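Local atomic coordinates of ribosomal RNA small subunit methyltransferase D (Haemophilus influenzae, PDB entry 2IFT), a protein that probably methylates N2 of guanine 966 in the 16S rRNA of the assembled 30S particle, with S-adenosyl-L-methionine as methyl donor. Residues A[121-127]-A[150-154]. Sequence-based numbering, arbitrary orientation.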
loop_
_atom_site.group_PDB
_atom_site.type_symbol
_atom_site.label_atom_id
_atom_site.label_comp_id
_atom_site.label_asym_id
_atom_site.label_seq_id
_atom_site.Cartn_x
_atom_site.Cartn_y
_atom_site.Cartn_z
ATOM N N GLN A 121 2.873 4.721 -17.351
ATOM C CA GLN A 121 1.446 4.515 -17.544
ATOM C C GLN A 121 0.740 5.645 -18.304
ATOM O O GLN A 121 1.015 6.823 -18.082
ATOM C CB GLN A 121 0.771 4.289 -16.184
ATOM C CG GLN A 121 1.292 3.071 -15.439
ATOM C CD GLN A 121 1.225 1.796 -16.276
ATOM O OE1 GLN A 121 0.149 1.352 -16.670
ATOM N NE2 GLN A 121 2.384 1.204 -16.549
ATOM N N ASN A 122 -0.166 5.276 -19.205
ATOM C CA ASN A 122 -0.914 6.262 -19.982
ATOM C C ASN A 122 -1.961 6.921 -19.123
ATOM O O ASN A 122 -2.356 8.050 -19.382
ATOM C CB ASN A 122 -1.639 5.613 -21.146
ATOM C CG ASN A 122 -0.713 4.888 -22.060
ATOM O OD1 ASN A 122 0.463 5.241 -22.169
ATOM N ND2 ASN A 122 -1.230 3.869 -22.742
ATOM N N GLN A 123 -2.406 6.204 -18.097
ATOM C CA GLN A 123 -3.445 6.691 -17.201
ATOM C C GLN A 123 -3.123 6.285 -15.766
ATOM O O GLN A 123 -2.644 5.183 -15.529
ATOM C CB GLN A 123 -4.774 6.077 -17.637
ATOM C CG GLN A 123 -6.002 6.694 -17.037
ATOM C CD GLN A 123 -7.256 6.203 -17.725
ATOM O OE1 GLN A 123 -7.403 6.338 -18.946
ATOM N NE2 GLN A 123 -8.171 5.626 -16.951
ATOM N N PRO A 124 -3.369 7.175 -14.789
ATOM C CA PRO A 124 -3.080 6.843 -13.385
ATOM C C PRO A 124 -3.866 5.607 -12.945
ATOM O O PRO A 124 -4.919 5.310 -13.507
ATOM C CB PRO A 124 -3.521 8.102 -12.636
ATOM C CG PRO A 124 -3.345 9.192 -13.655
ATOM C CD PRO A 124 -3.877 8.554 -14.911
ATOM N N HIS A 125 -3.366 4.881 -11.954
ATOM C CA HIS A 125 -4.075 3.689 -11.494
ATOM C C HIS A 125 -4.459 3.714 -10.023
ATOM O O HIS A 125 -5.426 3.070 -9.629
ATOM C CB HIS A 125 -3.237 2.418 -11.694
ATOM C CG HIS A 125 -2.916 2.096 -13.117
ATOM N ND1 HIS A 125 -2.504 0.843 -13.517
ATOM C CD2 HIS A 125 -2.909 2.865 -14.232
ATOM C CE1 HIS A 125 -2.260 0.853 -14.815
ATOM N NE2 HIS A 125 -2.498 2.069 -15.273
ATOM N N PHE A 126 -3.721 4.461 -9.209
ATOM C CA PHE A 126 -3.982 4.415 -7.782
ATOM C C PHE A 126 -4.385 5.650 -6.991
ATOM O O PHE A 126 -3.807 6.729 -7.146
ATOM C CB PHE A 126 -2.773 3.764 -7.110
ATOM C CG PHE A 126 -2.314 2.508 -7.791
ATOM C CD1 PHE A 126 -1.093 2.467 -8.455
ATOM C CD2 PHE A 126 -3.109 1.357 -7.775
ATOM C CE1 PHE A 126 -0.662 1.289 -9.101
ATOM C CE2 PHE A 126 -2.688 0.180 -8.414
ATOM C CZ PHE A 126 -1.461 0.152 -9.079
ATOM N N ASP A 127 -5.382 5.446 -6.129
ATOM C CA ASP A 127 -5.923 6.464 -5.227
ATOM C C ASP A 127 -5.181 6.343 -3.900
ATOM O O ASP A 127 -5.046 7.319 -3.157
ATOM C CB ASP A 127 -7.414 6.219 -4.962
ATOM C CG ASP A 127 -8.274 6.447 -6.182
ATOM O OD1 ASP A 127 -8.502 7.624 -6.532
ATOM O OD2 ASP A 127 -8.718 5.451 -6.797
ATOM N N ASN A 150 6.457 7.802 -13.463
ATOM C CA ASN A 150 5.644 7.100 -14.434
ATOM C C ASN A 150 4.126 7.182 -14.401
ATOM O O ASN A 150 3.443 6.229 -14.768
ATOM C CB ASN A 150 6.119 5.646 -14.504
ATOM C CG ASN A 150 7.596 5.543 -14.888
ATOM O OD1 ASN A 150 8.022 6.102 -15.897
ATOM N ND2 ASN A 150 8.380 4.836 -14.082
ATOM N N ASN A 151 3.603 8.322 -13.961
ATOM C CA ASN A 151 2.165 8.574 -14.014
ATOM C C ASN A 151 1.289 7.490 -13.378
ATOM O O ASN A 151 0.306 7.062 -13.976
ATOM C CB ASN A 151 1.803 8.746 -15.500
ATOM C CG ASN A 151 0.454 9.408 -15.722
ATOM O OD1 ASN A 151 0.092 10.350 -15.025
ATOM N ND2 ASN A 151 -0.285 8.932 -16.723
ATOM N N TRP A 152 1.628 7.060 -12.169
ATOM C CA TRP A 152 0.871 6.007 -11.502
ATOM C C TRP A 152 -0.225 6.515 -10.592
ATOM O O TRP A 152 -1.241 5.843 -10.391
ATOM C CB TRP A 152 1.791 5.141 -10.646
ATOM C CG TRP A 152 2.676 4.257 -11.414
ATOM C CD1 TRP A 152 3.973 4.486 -11.746
ATOM C CD2 TRP A 152 2.324 2.993 -11.987
ATOM N NE1 TRP A 152 4.457 3.444 -12.494
ATOM C CE2 TRP A 152 3.466 2.514 -12.656
ATOM C CE3 TRP A 152 1.149 2.223 -11.999
ATOM C CZ2 TRP A 152 3.476 1.290 -13.336
ATOM C CZ3 TRP A 152 1.156 1.001 -12.679
ATOM C CH2 TRP A 152 2.315 0.549 -13.336
ATOM N N LEU A 153 0.001 7.700 -10.041
ATOM C CA LEU A 153 -0.911 8.294 -9.090
ATOM C C LEU A 153 -1.996 9.173 -9.628
ATOM O O LEU A 153 -1.776 10.034 -10.474
ATOM C CB LEU A 153 -0.124 9.084 -8.059
ATOM C CG LEU A 153 0.881 8.219 -7.300
ATOM C CD1 LEU A 153 1.697 9.118 -6.406
ATOM C CD2 LEU A 153 0.165 7.134 -6.489
ATOM N N LYS A 154 -3.183 8.950 -9.093
ATOM C CA LYS A 154 -4.335 9.727 -9.466
ATOM C C LYS A 154 -4.312 10.949 -8.560
ATOM O O LYS A 154 -3.732 10.920 -7.463
ATOM C CB LYS A 154 -5.570 8.879 -9.256
ATOM C CG LYS A 154 -5.485 7.603 -10.071
ATOM C CD LYS A 154 -6.672 6.710 -9.858
ATOM C CE LYS A 154 -7.956 7.488 -9.921
ATOM N NZ LYS A 154 -9.079 6.563 -10.167
#
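Trp152 lays one face of its indole under the bent side chain of Gln121, whose amide plane lies 22° from that of the ring; Gln121 NE2 is held by Gln119 O. The outer edge of the six-membered ring meets the face of His125 in a T-shaped pair, centroids 5.2 Å apart and planes at 72°. Phe126 sits rim to rim with the same ring, nearly parallel, and its CE1 comes 3.5 Å from Trp152 CE3. On the backbone side of this aromatic cluster, Trp152 O accepts from His125 N at 2.8 Å and Phe126 N at 3.1 Å, the latter nearly along the C=O axis. Asn151 CG is anti to the backbone N (chi1 -163°), which carries ND2 to Gln121 O at 2.8 Å; that oxygen lies in the Asn151 amide plane, while ND2 stands above the Gln121 carbonyl plane. Lys154 runs past Pro124, and Lys154 NZ forms a salt bridge with Asp127 OD2, long at 3.6 Å; that oxygen also accepts from Glu56 N. Lys154 N donates to Phe126 O. The parallel Phe126-Leu153 bridge lies where the chain, leaving helix 139-149, returns beside strand 126-131 ahead of strand 157-164, a beta-alpha-beta crossover characteristic of the Rossmann-like methyltransferase fold.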